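Local coordinates for nisin leader peptide-processing serine protease NisP (Lactococcus lactis subsp. lactis, PDB 4MZD), which removes the leader peptide from the nisin precursor during antibiotic biosynthesis, probably as a subtilisin-like serine endopeptidase attached to the cell wall, at residues 143-157 with 340-354. Sequence-based numbering, arbitrary orientation.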
ATOM      1  N   ASP A 143       2.285  -9.644  13.538  1.00  8.62           N
ATOM      2  CA  ASP A 143       1.076  -9.111  12.925  1.00  8.31           C
ATOM      3  C   ASP A 143      -0.151  -9.611  13.680  1.00  9.10           C
ATOM      4  O   ASP A 143      -0.512 -10.790  13.586  1.00 10.68           O
ATOM      5  CB  ASP A 143       1.027  -9.559  11.465  1.00  7.86           C
ATOM      6  CG  ASP A 143      -0.174  -9.032  10.718  1.00  7.77           C
ATOM      7  OD1 ASP A 143      -0.906  -8.165  11.252  1.00  7.92           O
ATOM      8  OD2 ASP A 143      -0.376  -9.485   9.575  1.00  8.23           O
ATOM      9  N   LYS A 144      -0.790  -8.709  14.422  1.00  9.77           N
ATOM     10  CA  LYS A 144      -1.988  -9.042  15.189  1.00 11.39           C
ATOM     11  C   LYS A 144      -3.267  -8.926  14.353  1.00 12.29           C
ATOM     12  O   LYS A 144      -4.331  -9.377  14.772  1.00 15.86           O
ATOM     13  CB  LYS A 144      -2.114  -8.114  16.404  1.00 12.73           C
ATOM     14  CG  LYS A 144      -0.974  -8.177  17.414  1.00 14.80           C
ATOM     15  CD  LYS A 144      -1.272  -7.239  18.588  1.00 16.80           C
ATOM     16  CE  LYS A 144      -0.268  -7.374  19.732  1.00 17.78           C
ATOM     17  NZ  LYS A 144       0.908  -6.460  19.606  1.00 18.11           N
ATOM     18  N   MET A 145      -3.165  -8.295  13.189  1.00 10.92           N
ATOM     19  CA  MET A 145      -4.326  -7.949  12.371  1.00 11.31           C
ATOM     20  C   MET A 145      -4.522  -8.898  11.194  1.00 10.72           C
ATOM     21  O   MET A 145      -5.623  -9.405  10.961  1.00 13.34           O
ATOM     22  CB  MET A 145      -4.184  -6.516  11.843  1.00 12.45           C
ATOM     23  CG  MET A 145      -4.353  -5.426  12.892  1.00 13.89           C
ATOM     24  SD  MET A 145      -4.237  -3.720  12.251  1.00 12.45           S
ATOM     25  CE  MET A 145      -4.829  -3.957  10.592  1.00 10.07           C
ATOM     26  N   GLY A 146      -3.446  -9.110  10.443  1.00  9.50           N
ATOM     27  CA  GLY A 146      -3.488  -9.871   9.208  1.00  9.14           C
ATOM     28  C   GLY A 146      -3.066  -9.019   8.028  1.00  7.91           C
ATOM     29  O   GLY A 146      -2.475  -9.513   7.069  1.00  8.08           O
ATOM     30  N   HIS A 147      -3.357  -7.721   8.108  1.00  7.94           N
ATOM     31  CA  HIS A 147      -3.177  -6.830   6.979  1.00  7.52           C
ATOM     32  C   HIS A 147      -1.735  -6.819   6.466  1.00  6.43           C
ATOM     33  O   HIS A 147      -1.490  -6.921   5.264  1.00  6.88           O
ATOM     34  CB  HIS A 147      -3.624  -5.421   7.366  1.00  7.64           C
ATOM     35  CG  HIS A 147      -3.726  -4.492   6.206  1.00  7.57           C
ATOM     36  ND1 HIS A 147      -2.704  -3.646   5.841  1.00  7.62           N
ATOM     37  CD2 HIS A 147      -4.724  -4.285   5.317  1.00  8.88           C
ATOM     38  CE1 HIS A 147      -3.072  -2.947   4.783  1.00  7.88           C
ATOM     39  NE2 HIS A 147      -4.291  -3.321   4.441  1.00  9.03           N
ATOM     40  N   GLY A 148      -0.774  -6.695   7.377  1.00  6.83           N
ATOM     41  CA  GLY A 148       0.620  -6.626   6.978  1.00  7.18           C
ATOM     42  C   GLY A 148       1.104  -7.894   6.298  1.00  6.26           C
ATOM     43  O   GLY A 148       1.928  -7.852   5.381  1.00  6.54           O
ATOM     44  N   THR A 149       0.614  -9.033   6.768  1.00  6.63           N
ATOM     45  CA  THR A 149       0.964 -10.313   6.168  1.00  6.84           C
ATOM     46  C   THR A 149       0.337 -10.443   4.778  1.00  6.61           C
ATOM     47  O   THR A 149       0.958 -10.978   3.842  1.00  6.72           O
ATOM     48  CB  THR A 149       0.539 -11.472   7.097  1.00  7.25           C
ATOM     49  OG1 THR A 149       1.195 -11.319   8.362  1.00  7.37           O
ATOM     50  CG2 THR A 149       0.897 -12.831   6.514  1.00  8.30           C
ATOM     51  N   GLU A 150      -0.883  -9.929   4.639  1.00  6.51           N
ATOM     52  CA  GLU A 150      -1.609  -9.937   3.373  1.00  7.21           C
ATOM     53  C   GLU A 150      -0.897  -9.061   2.333  1.00  6.87           C
ATOM     54  O   GLU A 150      -0.753  -9.454   1.165  1.00  7.77           O
ATOM     55  CB  GLU A 150      -3.057  -9.493   3.618  1.00  7.53           C
ATOM     56  CG  GLU A 150      -3.839 -10.507   4.447  1.00  7.87           C
ATOM     57  CD  GLU A 150      -5.009  -9.936   5.220  1.00  8.79           C
ATOM     58  OE1 GLU A 150      -5.359  -8.754   5.032  1.00  9.47           O
ATOM     59  OE2 GLU A 150      -5.582 -10.698   6.032  1.00 11.03           O
ATOM     60  N   VAL A 151      -0.438  -7.891   2.768  1.00  6.52           N
ATOM     61  CA  VAL A 151       0.332  -6.996   1.921  1.00  6.42           C
ATOM     62  C   VAL A 151       1.678  -7.636   1.546  1.00  6.69           C
ATOM     63  O   VAL A 151       2.080  -7.617   0.378  1.00  7.00           O
ATOM     64  CB  VAL A 151       0.549  -5.646   2.638  1.00  6.79           C
ATOM     65  CG1 VAL A 151       1.593  -4.796   1.931  1.00  7.63           C
ATOM     66  CG2 VAL A 151      -0.773  -4.900   2.746  1.00  7.28           C
ATOM     67  N   ALA A 152       2.367  -8.218   2.529  1.00  6.57           N
ATOM     68  CA  ALA A 152       3.668  -8.827   2.258  1.00  6.96           C
ATOM     69  C   ALA A 152       3.582  -9.914   1.194  1.00  6.68           C
ATOM     70  O   ALA A 152       4.462 -10.006   0.335  1.00  7.10           O
ATOM     71  CB  ALA A 152       4.277  -9.383   3.527  1.00  7.44           C
ATOM     72  N   GLY A 153       2.534 -10.731   1.241  1.00  7.11           N
ATOM     73  CA  GLY A 153       2.392 -11.790   0.260  1.00  7.51           C
ATOM     74  C   GLY A 153       2.332 -11.255  -1.162  1.00  6.88           C
ATOM     75  O   GLY A 153       2.877 -11.871  -2.088  1.00  7.08           O
ATOM     76  N   GLN A 154       1.674 -10.111  -1.342  1.00  6.41           N
ATOM     77  CA  GLN A 154       1.574  -9.509  -2.664  1.00  6.83           C
ATOM     78  C   GLN A 154       2.936  -9.109  -3.218  1.00  6.45           C
ATOM     79  O   GLN A 154       3.131  -9.090  -4.437  1.00  7.03           O
ATOM     80  CB  GLN A 154       0.652  -8.290  -2.633  1.00  6.93           C
ATOM     81  CG  GLN A 154      -0.778  -8.648  -2.314  1.00  7.74           C
ATOM     82  CD  GLN A 154      -1.372  -9.498  -3.397  1.00  8.44           C
ATOM     83  OE1 GLN A 154      -1.579  -9.025  -4.511  1.00  9.88           O
ATOM     84  NE2 GLN A 154      -1.594 -10.782  -3.100  1.00  9.28           N
ATOM     85  N   ILE A 155       3.863  -8.750  -2.331  1.00  6.24           N
ATOM     86  CA  ILE A 155       5.205  -8.405  -2.756  1.00  6.82           C
ATOM     87  C   ILE A 155       6.039  -9.647  -3.065  1.00  7.07           C
ATOM     88  O   ILE A 155       6.654  -9.727  -4.131  1.00  8.06           O
ATOM     89  CB  ILE A 155       5.952  -7.571  -1.687  1.00  7.14           C
ATOM     90  CG1 ILE A 155       5.143  -6.325  -1.318  1.00  7.66           C
ATOM     91  CG2 ILE A 155       7.331  -7.171  -2.184  1.00  8.27           C
ATOM     92  CD1 ILE A 155       5.734  -5.516  -0.193  1.00  9.19           C
ATOM     93  N   THR A 156       6.065 -10.605  -2.135  1.00  6.99           N
ATOM     94  CA  THR A 156       7.167 -11.552  -2.082  1.00  7.01           C
ATOM     95  C   THR A 156       6.786 -13.022  -1.911  1.00  7.04           C
ATOM     96  O   THR A 156       7.676 -13.868  -1.865  1.00  7.37           O
ATOM     97  CB  THR A 156       8.147 -11.144  -0.956  1.00  7.94           C
ATOM     98  OG1 THR A 156       9.380 -11.832  -1.129  1.00  8.26           O
ATOM     99  CG2 THR A 156       7.579 -11.449   0.437  1.00  7.95           C
ATOM    100  N   ALA A 157       5.503 -13.355  -1.803  1.00  7.15           N
ATOM    101  CA  ALA A 157       5.156 -14.761  -1.582  1.00  7.72           C
ATOM    102  C   ALA A 157       5.852 -15.646  -2.601  1.00  7.72           C
ATOM    103  O   ALA A 157       5.903 -15.340  -3.797  1.00  7.68           O
ATOM    104  CB  ALA A 157       3.662 -14.980  -1.623  1.00  7.84           C
ATOM    105  N   THR A 340      -1.676 -14.301   1.365  1.00  7.07           N
ATOM    106  CA  THR A 340      -1.212 -14.854   2.632  1.00  7.62           C
ATOM    107  C   THR A 340      -1.798 -14.094   3.813  1.00  7.88           C
ATOM    108  O   THR A 340      -1.936 -12.880   3.749  1.00  9.03           O
ATOM    109  CB  THR A 340       0.318 -14.740   2.716  1.00  7.58           C
ATOM    110  OG1 THR A 340       0.710 -13.406   2.393  1.00  7.44           O
ATOM    111  CG2 THR A 340       0.990 -15.664   1.713  1.00  8.31           C
ATOM    112  N   THR A 341      -2.123 -14.783   4.901  1.00  7.65           N
ATOM    113  CA  THR A 341      -2.562 -14.063   6.092  1.00  8.22           C
ATOM    114  C   THR A 341      -1.977 -14.660   7.381  1.00  8.03           C
ATOM    115  O   THR A 341      -1.263 -15.670   7.346  1.00  8.77           O
ATOM    116  CB  THR A 341      -4.094 -13.887   6.129  1.00  9.47           C
ATOM    117  OG1 THR A 341      -4.444 -12.919   7.128  1.00 10.44           O
ATOM    118  CG2 THR A 341      -4.784 -15.208   6.394  1.00 10.43           C
ATOM    119  N   ASN A 342      -2.259 -14.014   8.511  1.00  8.08           N
ATOM    120  CA  ASN A 342      -1.558 -14.308   9.762  1.00  9.18           C
ATOM    121  C   ASN A 342      -2.069 -15.541  10.506  1.00 10.04           C
ATOM    122  O   ASN A 342      -1.696 -15.778  11.657  1.00 11.44           O
ATOM    123  CB  ASN A 342      -1.526 -13.082  10.678  1.00  9.39           C
ATOM    124  CG  ASN A 342      -2.876 -12.764  11.255  1.00  9.68           C
ATOM    125  OD1 ASN A 342      -3.890 -13.233  10.754  1.00 11.10           O
ATOM    126  ND2 ASN A 342      -2.901 -11.965  12.312  1.00 10.76           N
ATOM    127  N   THR A 343      -2.885 -16.340   9.831  1.00 10.06           N
ATOM    128  CA  THR A 343      -3.245 -17.663  10.314  1.00 11.12           C
ATOM    129  C   THR A 343      -2.201 -18.705   9.909  1.00 11.22           C
ATOM    130  O   THR A 343      -2.245 -19.841  10.370  1.00 12.75           O
ATOM    131  CB  THR A 343      -4.553 -18.113   9.666  1.00 11.82           C
ATOM    132  OG1 THR A 343      -4.395 -18.064   8.242  1.00 11.26           O
ATOM    133  CG2 THR A 343      -5.717 -17.219  10.093  1.00 13.49           C
ATOM    134  N   GLY A 344      -1.292 -18.326   9.015  1.00 10.65           N
ATOM    135  CA  GLY A 344      -0.381 -19.267   8.390  1.00 11.17           C
ATOM    136  C   GLY A 344      -0.913 -19.780   7.065  1.00 10.51           C
ATOM    137  O   GLY A 344      -0.234 -20.537   6.372  1.00 10.90           O
ATOM    138  N   TRP A 345      -2.121 -19.345   6.701  1.00 10.50           N
ATOM    139  CA  TRP A 345      -2.768 -19.808   5.481  1.00 10.05           C
ATOM    140  C   TRP A 345      -3.147 -18.604   4.607  1.00  9.17           C
ATOM    141  O   TRP A 345      -2.311 -17.722   4.413  1.00  8.99           O
ATOM    142  CB  TRP A 345      -3.942 -20.733   5.822  1.00 11.93           C
ATOM    143  CG  TRP A 345      -3.486 -21.869   6.717  1.00 14.45           C
ATOM    144  CD1 TRP A 345      -3.730 -22.020   8.055  1.00 16.91           C
ATOM    145  CD2 TRP A 345      -2.665 -22.979   6.335  1.00 15.57           C
ATOM    146  NE1 TRP A 345      -3.130 -23.168   8.518  1.00 18.01           N
ATOM    147  CE2 TRP A 345      -2.469 -23.773   7.483  1.00 16.86           C
ATOM    148  CE3 TRP A 345      -2.085 -23.382   5.131  1.00 16.72           C
ATOM    149  CZ2 TRP A 345      -1.720 -24.947   7.459  1.00 17.54           C
ATOM    150  CZ3 TRP A 345      -1.341 -24.546   5.111  1.00 17.36           C
ATOM    151  CH2 TRP A 345      -1.163 -25.312   6.266  1.00 17.76           C
ATOM    152  N   TYR A 346      -4.382 -18.554   4.107  1.00  9.08           N
ATOM    153  CA  TYR A 346      -4.757 -17.602   3.060  1.00  9.13           C
ATOM    154  C   TYR A 346      -6.120 -16.998   3.321  1.00  9.39           C
ATOM    155  O   TYR A 346      -6.913 -17.535   4.089  1.00 11.56           O
ATOM    156  CB  TYR A 346      -4.721 -18.286   1.682  1.00 10.16           C
ATOM    157  CG  TYR A 346      -3.391 -18.958   1.497  1.00 10.12           C
ATOM    158  CD1 TYR A 346      -2.312 -18.253   0.992  1.00 10.17           C
ATOM    159  CD2 TYR A 346      -3.183 -20.268   1.913  1.00 11.25           C
ATOM    160  CE1 TYR A 346      -1.068 -18.835   0.874  1.00  9.91           C
ATOM    161  CE2 TYR A 346      -1.940 -20.857   1.807  1.00 11.17           C
ATOM    162  CZ  TYR A 346      -0.880 -20.134   1.294  1.00 10.85           C
ATOM    163  OH  TYR A 346       0.364 -20.716   1.199  1.00 11.59           O
ATOM    164  N   GLN A 347      -6.390 -15.882   2.656  1.00  9.18           N
ATOM    165  CA  GLN A 347      -7.672 -15.215   2.770  1.00 11.55           C
ATOM    166  C   GLN A 347      -7.923 -14.398   1.514  1.00  9.38           C
ATOM    167  O   GLN A 347      -6.984 -13.903   0.892  1.00  9.70           O
ATOM    168  CB  GLN A 347      -7.651 -14.289   3.988  1.00 16.47           C
ATOM    169  CG  GLN A 347      -8.919 -13.510   4.233  1.00 19.55           C
ATOM    170  CD  GLN A 347      -8.909 -12.830   5.582  1.00 22.29           C
ATOM    171  OE1 GLN A 347      -8.315 -13.330   6.538  1.00 24.07           O
ATOM    172  NE2 GLN A 347      -9.562 -11.679   5.668  1.00 23.54           N
ATOM    173  N   TYR A 348      -9.196 -14.248   1.161  1.00  8.90           N
ATOM    174  CA  TYR A 348      -9.615 -13.296   0.141  1.00  8.30           C
ATOM    175  C   TYR A 348      -9.760 -11.908   0.733  1.00  8.55           C
ATOM    176  O   TYR A 348     -10.407 -11.734   1.768  1.00  9.90           O
ATOM    177  CB  TYR A 348     -10.938 -13.738  -0.492  1.00  9.00           C
ATOM    178  CG  TYR A 348     -10.726 -14.808  -1.535  1.00  8.97           C
ATOM    179  CD1 TYR A 348     -10.390 -14.456  -2.836  1.00  9.70           C
ATOM    180  CD2 TYR A 348     -10.821 -16.164  -1.220  1.00  9.52           C
ATOM    181  CE1 TYR A 348     -10.163 -15.410  -3.804  1.00 10.12           C
ATOM    182  CE2 TYR A 348     -10.602 -17.134  -2.193  1.00 10.15           C
ATOM    183  CZ  TYR A 348     -10.268 -16.750  -3.479  1.00  9.96           C
ATOM    184  OH  TYR A 348     -10.032 -17.724  -4.428  1.00 11.29           O
ATOM    185  N   VAL A 349      -9.166 -10.929   0.056  1.00  8.15           N
ATOM    186  CA  VAL A 349      -9.134  -9.545   0.517  1.00  8.15           C
ATOM    187  C   VAL A 349      -9.428  -8.606  -0.652  1.00  7.53           C
ATOM    188  O   VAL A 349      -9.473  -9.021  -1.810  1.00  7.80           O
ATOM    189  CB  VAL A 349      -7.742  -9.195   1.107  1.00  8.70           C
ATOM    190  CG1 VAL A 349      -7.420 -10.101   2.288  1.00  9.78           C
ATOM    191  CG2 VAL A 349      -6.662  -9.289   0.036  1.00  9.08           C
ATOM    192  N   TYR A 350      -9.619  -7.326  -0.346  1.00  7.54           N
ATOM    193  CA  TYR A 350      -9.746  -6.312  -1.392  1.00  7.82           C
ATOM    194  C   TYR A 350      -9.241  -4.991  -0.845  1.00  7.02           C
ATOM    195  O   TYR A 350      -9.194  -4.796   0.368  1.00  7.78           O
ATOM    196  CB  TYR A 350     -11.203  -6.161  -1.858  1.00  8.86           C
ATOM    197  CG  TYR A 350     -12.103  -5.590  -0.791  1.00 10.52           C
ATOM    198  CD1 TYR A 350     -12.268  -4.213  -0.658  1.00 11.90           C
ATOM    199  CD2 TYR A 350     -12.761  -6.415   0.109  1.00 13.26           C
ATOM    200  CE1 TYR A 350     -13.064  -3.679   0.332  1.00 14.36           C
ATOM    201  CE2 TYR A 350     -13.567  -5.884   1.104  1.00 15.63           C
ATOM    202  CZ  TYR A 350     -13.710  -4.516   1.201  1.00 16.68           C
ATOM    203  OH  TYR A 350     -14.510  -3.980   2.180  1.00 19.90           O
ATOM    204  N   GLY A 351      -8.880  -4.084  -1.743  1.00  7.56           N
ATOM    205  CA  GLY A 351      -8.521  -2.737  -1.345  1.00  7.71           C
ATOM    206  C   GLY A 351      -7.217  -2.282  -1.968  1.00  7.09           C
ATOM    207  O   GLY A 351      -6.376  -3.097  -2.377  1.00  7.41           O
ATOM    208  N   ASN A 352      -7.029  -0.968  -2.025  1.00  6.99           N
ATOM    209  CA  ASN A 352      -5.831  -0.429  -2.651  1.00  7.01           C
ATOM    210  C   ASN A 352      -4.551  -0.813  -1.922  1.00  6.73           C
ATOM    211  O   ASN A 352      -3.461  -0.739  -2.493  1.00  6.83           O
ATOM    212  CB  ASN A 352      -5.941   1.082  -2.797  1.00  7.26           C
ATOM    213  CG  ASN A 352      -6.969   1.478  -3.835  1.00  7.59           C
ATOM    214  OD1 ASN A 352      -7.437   0.634  -4.607  1.00  8.18           O
ATOM    215  ND2 ASN A 352      -7.321   2.756  -3.870  1.00  7.59           N
ATOM    216  N   SER A 353      -4.675  -1.225  -0.664  1.00  6.98           N
ATOM    217  CA  SER A 353      -3.526  -1.774   0.049  1.00  7.20           C
ATOM    218  C   SER A 353      -2.905  -2.989  -0.628  1.00  6.55           C
ATOM    219  O   SER A 353      -1.781  -3.343  -0.289  1.00  6.69           O
ATOM    220  CB  SER A 353      -3.901  -2.168   1.466  1.00  8.19           C
ATOM    221  OG  SER A 353      -4.929  -3.126   1.457  1.00  9.05           O
ATOM    222  N   PHE A 354      -3.630  -3.631  -1.542  1.00  6.65           N
ATOM    223  CA  PHE A 354      -3.143  -4.826  -2.216  1.00  7.11           C
ATOM    224  C   PHE A 354      -2.716  -4.569  -3.653  1.00  7.21           C
ATOM    225  O   PHE A 354      -2.071  -5.421  -4.268  1.00  8.99           O
ATOM    226  CB  PHE A 354      -4.168  -5.948  -2.079  1.00  7.86           C
ATOM    227  CG  PHE A 354      -4.550  -6.179  -0.660  1.00  7.27           C
ATOM    228  CD1 PHE A 354      -3.602  -6.649   0.245  1.00  8.40           C
ATOM    229  CD2 PHE A 354      -5.805  -5.842  -0.193  1.00  7.59           C
ATOM    230  CE1 PHE A 354      -3.916  -6.802   1.574  1.00  8.84           C
ATOM    231  CE2 PHE A 354      -6.129  -6.008   1.147  1.00  8.06           C
ATOM    232  CZ  PHE A 354      -5.177  -6.492   2.030  1.00  8.86           C
TER
HETATM  233  O   HOH W   1      -5.491 -11.572  13.682  1.00 23.90           O
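The Asn-342 side chain donates a hydrogen bond to the backbone of Asp-143, just before helix 147-156, which carries the predicted catalytic histidine of this subtilisin-like (S8) domain. Asn-342 ND2 donates almost straight (173°) to Asp-143 O at 3.0 Å. The oxygen lies in the amide plane of Asn-342, but the donor sits above the carbonyl plane. A water joins the same ND2 to Lys-144 O. The Asp-143 carboxylate turns back on its own segment. OD1 accepts from the backbone N of Met-145 and Gly-146 on one face, and OD2 from N and OG1 of Thr-149. OD1 thereby forms an Asx turn and Asx motif leading into the N-cap, Gly-146.

His-147 and Ser-353 are, with Asp-100, the predicted charge-relay triad. The His-147 ring swings opposite the backbone N (chi1 -169°), which carries NE2 over to Ser-353. NE2 donates a hydrogen bond to Ser-353 OG at 3.1 Å; OG lies 27° out of the ring plane. ND1 bonds to Asp-100. The modelled C-terminal carboxylate of Arg-488 bonds through OXT to His-147 NE2 and through O to Ser-353 OG, consistent with a bound product of C-terminal autocleavage.

Thr-149 turns CG2 onto the carbonyl carbon of Thr-341. Its backbone O accepts from Thr-340 OG1 at 2.8 Å, on the opposite face from Gly-153 N. Glu-150 lies alongside Thr-341, pointing the same way. Its OE2 takes a 2.7 Å hydrogen bond from Thr-341 OG1 on the anti side, while OE1 packs against Val-349 CG1. Glu-150 CB rests 3.5 Å from Phe-354 CE1.

Val-151 sets CG2 against the Phe-354 ring, and its backbone N lies at the ring edge. Gly-153 has no side chain, and Thr-340 OG1 comes within 3.2 Å of its CA.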